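PDB 2HR2: hypothetical protein from Chlorobium tepidum, which is of unknown function but has a TPR-like alpha-alpha superhelix fold, consistent with a role in binding other proteins or peptides. Local coordinates for residues 7-18 / 33-44. Sequence-based numbering, arbitrary orientation. Where two conformers were deposited one is given.
Sequences EVVGAYLALSDA and NCRRAMEISHTM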
loop_
_atom_site.group_PDB
_atom_site.type_symbol
_atom_site.label_atom_id
_atom_site.label_comp_id
_atom_site.label_asym_id
_atom_site.label_seq_id
_atom_site.Cartn_x
_atom_site.Cartn_y
_atom_site.Cartn_z
ATOM N N GLU A 7 -22.951 -5.665 0.094
ATOM C CA GLU A 7 -21.907 -4.708 -0.247
ATOM C C GLU A 7 -20.666 -4.870 0.630
ATOM O O GLU A 7 -19.546 -4.695 0.153
ATOM C CB GLU A 7 -22.486 -3.293 -0.127
ATOM C CG GLU A 7 -23.704 -3.040 -1.060
ATOM C CD GLU A 7 -24.704 -2.021 -0.505
ATOM O OE1 GLU A 7 -24.338 -1.226 0.385
ATOM O OE2 GLU A 7 -25.875 -2.021 -0.951
ATOM N N VAL A 8 -20.861 -5.193 1.906
ATOM C CA VAL A 8 -19.742 -5.421 2.827
ATOM C C VAL A 8 -18.928 -6.621 2.365
ATOM O O VAL A 8 -17.706 -6.542 2.265
ATOM C CB VAL A 8 -20.227 -5.683 4.270
ATOM C CG1 VAL A 8 -19.080 -6.154 5.161
ATOM C CG2 VAL A 8 -20.875 -4.438 4.856
ATOM N N VAL A 9 -19.612 -7.726 2.083
ATOM C CA VAL A 9 -18.945 -8.943 1.625
ATOM C C VAL A 9 -18.358 -8.738 0.228
ATOM O O VAL A 9 -17.251 -9.188 -0.046
ATOM C CB VAL A 9 -19.887 -10.163 1.653
ATOM C CG1 VAL A 9 -19.213 -11.389 1.052
ATOM C CG2 VAL A 9 -20.321 -10.458 3.077
ATOM N N GLY A 10 -19.088 -8.050 -0.645
ATOM C CA GLY A 10 -18.608 -7.769 -1.996
ATOM C C GLY A 10 -17.281 -7.028 -1.996
ATOM O O GLY A 10 -16.370 -7.375 -2.751
ATOM N N ALA A 11 -17.176 -6.018 -1.135
ATOM C CA ALA A 11 -15.962 -5.213 -1.010
ATOM C C ALA A 11 -14.815 -6.025 -0.419
ATOM O O ALA A 11 -13.692 -5.948 -0.908
ATOM C CB ALA A 11 -16.230 -3.976 -0.163
ATOM N N TYR A 12 -15.097 -6.787 0.635
ATOM C CA TYR A 12 -14.083 -7.653 1.254
ATOM C C TYR A 12 -13.522 -8.685 0.276
ATOM O O TYR A 12 -12.315 -8.878 0.221
ATOM C CB TYR A 12 -14.609 -8.343 2.524
ATOM C CG TYR A 12 -14.236 -7.635 3.810
ATOM C CD1 TYR A 12 -14.805 -6.417 4.159
ATOM C CD2 TYR A 12 -13.313 -8.199 4.685
ATOM C CE1 TYR A 12 -14.457 -5.773 5.343
ATOM C CE2 TYR A 12 -12.959 -7.567 5.865
ATOM C CZ TYR A 12 -13.533 -6.355 6.191
ATOM O OH TYR A 12 -13.174 -5.737 7.367
ATOM N N LEU A 13 -14.389 -9.330 -0.501
ATOM C CA LEU A 13 -13.935 -10.329 -1.470
ATOM C C LEU A 13 -13.145 -9.698 -2.617
ATOM O O LEU A 13 -12.207 -10.308 -3.127
ATOM C CB LEU A 13 -15.104 -11.152 -2.008
ATOM C CG LEU A 13 -15.804 -12.039 -0.975
ATOM C CD1 LEU A 13 -17.029 -12.716 -1.578
ATOM C CD2 LEU A 13 -14.855 -13.075 -0.409
ATOM N N ALA A 14 -13.524 -8.487 -3.021
ATOM C CA ALA A 14 -12.800 -7.781 -4.067
ATOM C C ALA A 14 -11.376 -7.482 -3.598
ATOM O O ALA A 14 -10.426 -7.665 -4.361
ATOM C CB ALA A 14 -13.519 -6.495 -4.446
ATOM N N LEU A 15 -11.234 -7.038 -2.346
ATOM C CA LEU A 15 -9.918 -6.731 -1.786
ATOM C C LEU A 15 -9.091 -8.000 -1.581
ATOM O O LEU A 15 -7.890 -7.981 -1.837
ATOM C CB LEU A 15 -10.024 -5.944 -0.479
ATOM C CG LEU A 15 -8.693 -5.446 0.111
ATOM C CD1 LEU A 15 -7.990 -4.486 -0.834
ATOM C CD2 LEU A 15 -8.923 -4.771 1.451
ATOM N N SER A 16 -9.705 -9.088 -1.111
ATOM C CA SER A 16 -8.973 -10.341 -0.937
ATOM C C SER A 16 -8.443 -10.835 -2.278
ATOM O O SER A 16 -7.312 -11.293 -2.357
ATOM C CB SER A 16 -9.841 -11.415 -0.283
ATOM O OG SER A 16 -10.103 -11.102 1.074
ATOM N N ASP A 17 -9.266 -10.740 -3.326
ATOM C CA ASP A 17 -8.848 -11.138 -4.672
ATOM C C ASP A 17 -7.640 -10.309 -5.107
ATOM O O ASP A 17 -6.661 -10.853 -5.627
ATOM C CB ASP A 17 -9.985 -10.977 -5.699
ATOM C CG ASP A 17 -11.087 -12.033 -5.553
ATOM O OD1 ASP A 17 -10.911 -12.963 -4.743
ATOM O OD2 ASP A 17 -12.126 -11.935 -6.255
ATOM N N ALA A 18 -7.710 -9.000 -4.881
ATOM C CA ALA A 18 -6.617 -8.093 -5.230
ATOM C C ALA A 18 -5.328 -8.472 -4.518
ATOM O O ALA A 18 -4.265 -8.483 -5.126
ATOM C CB ALA A 18 -6.987 -6.662 -4.896
ATOM N N ASN A 33 -9.283 -4.536 -9.096
ATOM C CA ASN A 33 -10.021 -5.026 -7.923
ATOM C C ASN A 33 -9.955 -4.105 -6.704
ATOM O O ASN A 33 -10.906 -4.063 -5.926
ATOM C CB ASN A 33 -9.583 -6.439 -7.532
ATOM C CG ASN A 33 -10.227 -7.510 -8.384
ATOM O OD1 ASN A 33 -11.358 -7.368 -8.829
ATOM N ND2 ASN A 33 -9.519 -8.608 -8.581
ATOM N N CYS A 34 -8.844 -3.393 -6.521
ATOM C CA CYS A 34 -8.739 -2.419 -5.431
ATOM C C CYS A 34 -9.695 -1.259 -5.650
ATOM O O CYS A 34 -10.367 -0.826 -4.718
ATOM C CB CYS A 34 -7.327 -1.862 -5.314
ATOM S SG CYS A 34 -6.127 -3.049 -4.731
ATOM N N ARG A 35 -9.738 -0.747 -6.877
ATOM C CA ARG A 35 -10.649 0.337 -7.211
ATOM C C ARG A 35 -12.089 -0.152 -7.082
ATOM O O ARG A 35 -12.951 0.567 -6.573
ATOM C CB ARG A 35 -10.418 0.845 -8.630
ATOM C CG ARG A 35 -9.031 1.393 -8.940
ATOM C CD ARG A 35 -9.018 1.916 -10.371
ATOM N NE ARG A 35 -7.713 1.849 -11.033
ATOM C CZ ARG A 35 -6.730 2.741 -10.927
ATOM N NH1 ARG A 35 -6.836 3.803 -10.135
ATOM N NH2 ARG A 35 -5.607 2.555 -11.614
ATOM N N ARG A 36 -12.343 -1.379 -7.535
ATOM C CA ARG A 36 -13.683 -1.958 -7.461
ATOM C C ARG A 36 -14.129 -2.128 -6.008
ATOM O O ARG A 36 -15.287 -1.883 -5.684
ATOM C CB ARG A 36 -13.747 -3.295 -8.203
ATOM C CG ARG A 36 -15.165 -3.853 -8.315
ATOM C CD ARG A 36 -15.271 -5.001 -9.317
ATOM N NE ARG A 36 -14.559 -6.206 -8.894
ATOM C CZ ARG A 36 -15.009 -7.091 -8.004
ATOM N NH1 ARG A 36 -16.172 -6.923 -7.390
ATOM N NH2 ARG A 36 -14.275 -8.155 -7.703
ATOM N N ALA A 37 -13.204 -2.532 -5.142
ATOM C CA ALA A 37 -13.502 -2.709 -3.722
ATOM C C ALA A 37 -13.952 -1.398 -3.076
ATOM O O ALA A 37 -14.884 -1.394 -2.272
ATOM C CB ALA A 37 -12.300 -3.273 -2.987
HETATM N N MSE A 38 -13.291 -0.294 -3.422
HETATM C CA MSE A 38 -13.674 1.020 -2.899
HETATM C C MSE A 38 -14.994 1.500 -3.475
HETATM O O MSE A 38 -15.816 2.063 -2.753
HETATM C CB MSE A 38 -12.595 2.061 -3.178
HETATM C CG MSE A 38 -11.373 1.888 -2.301
HETATM SE SE MSE A 38 -9.946 3.216 -2.623
HETATM C CE MSE A 38 -9.222 2.523 -4.404
ATOM N N GLU A 39 -15.190 1.288 -4.774
ATOM C CA GLU A 39 -16.431 1.671 -5.434
ATOM C C GLU A 39 -17.622 1.025 -4.725
ATOM O O GLU A 39 -18.635 1.685 -4.487
ATOM C CB GLU A 39 -16.380 1.260 -6.905
ATOM C CG GLU A 39 -17.551 1.747 -7.758
ATOM C CD GLU A 39 -17.329 1.516 -9.253
ATOM O OE1 GLU A 39 -16.269 0.960 -9.631
ATOM O OE2 GLU A 39 -18.214 1.902 -10.053
ATOM N N ILE A 40 -17.480 -0.250 -4.371
ATOM C CA ILE A 40 -18.524 -0.987 -3.663
ATOM C C ILE A 40 -18.702 -0.474 -2.237
ATOM O O ILE A 40 -19.827 -0.295 -1.779
ATOM C CB ILE A 40 -18.217 -2.509 -3.620
ATOM C CG1 ILE A 40 -18.280 -3.107 -5.026
ATOM C CG2 ILE A 40 -19.218 -3.241 -2.722
ATOM C CD1 ILE A 40 -17.737 -4.517 -5.133
ATOM N N SER A 41 -17.595 -0.249 -1.536
ATOM C CA SER A 41 -17.657 0.221 -0.152
ATOM C C SER A 41 -18.361 1.571 -0.027
ATOM O O SER A 41 -19.037 1.825 0.969
ATOM C CB SER A 41 -16.269 0.320 0.483
ATOM O OG SER A 41 -15.558 1.441 -0.009
ATOM N N HIS A 42 -18.213 2.425 -1.038
ATOM C CA HIS A 42 -18.856 3.742 -1.020
ATOM C C HIS A 42 -20.316 3.764 -1.500
ATOM O O HIS A 42 -20.907 4.834 -1.584
ATOM C CB HIS A 42 -18.003 4.770 -1.769
ATOM C CG HIS A 42 -16.686 5.032 -1.111
ATOM N ND1 HIS A 42 -15.480 4.697 -1.689
ATOM C CD2 HIS A 42 -16.389 5.547 0.105
ATOM C CE1 HIS A 42 -14.496 5.023 -0.871
ATOM N NE2 HIS A 42 -15.020 5.537 0.227
ATOM N N THR A 43 -20.893 2.600 -1.804
ATOM C CA THR A 43 -22.310 2.514 -2.181
ATOM C C THR A 43 -23.174 2.163 -0.971
ATOM O O THR A 43 -24.395 2.040 -1.095
ATOM C CB THR A 43 -22.588 1.430 -3.261
ATOM O OG1 THR A 43 -22.389 0.121 -2.709
ATOM C CG2 THR A 43 -21.708 1.622 -4.488
HETATM N N MSE A 44 -22.547 1.983 0.191
HETATM C CA MSE A 44 -23.271 1.659 1.412
HETATM C C MSE A 44 -23.946 2.895 1.971
HETATM O O MSE A 44 -23.453 4.005 1.769
HETATM C CB MSE A 44 -22.307 1.143 2.487
HETATM C CG MSE A 44 -21.905 -0.303 2.368
HETATM SE SE MSE A 44 -20.604 -0.786 3.755
HETATM C CE MSE A 44 -19.054 -1.008 2.746
#
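Glu-7, Ala-14 and Met-44 bury the most surface where residues 7-18 pack against residues 33-44. Ala-14 sits where the helices run close, their axes 8.0 Å apart and antiparallel at 167°. Its CB meets CB of Ala-37 at 3.7 Å, and the CA atoms of Ala-11 and Ala-37 approach to 4.4 Å; methyl side chains suit a place where the backbones come this near. Arg-36 folds back over the same spot: bent at chi3 (67°), its chain lays one guanidinium face over Ala-14 CB, while NH2 donates to Asn-33 OD1 from above the amide plane, a bond of 3.2 Å that helps fix the group's rotation. ND2 of Asn-33 hydrogen-bonds to Gln-21 OE1, and Asn-33 CB rests on the methyl of Ala-18, which also touches SG of Cys-34 at 3.7 Å.

At the other end, Glu-7 stretches past the turn formed by residues 41-44. Its extended chain runs alongside selenomethionine Met-44 in the opposite direction, CB lying 3.9 Å from Met-44 CG. The methylenes thus serve as apolar surface while the carboxylate reaches the turn. Met-44 keeps its chain extended as far as SE (chi2 177°), which lies 3.8 Å from Val-8 CG2, and also touches Phe-50. Between these ends, branched Ile-40 sets CG2 against the backbone carbonyl of Glu-7 in helix 4-24 and CD1 against the carbonyl group of Gly-10, whose backbone is bare on this side. No hydrogen bond joins the segments; small residues and apolar contacts pair helices 4-24 and 27-41 as an antiparallel helical hairpin, with helix 52-69 packed beside it, as in TPR-like alpha-alpha superhelices.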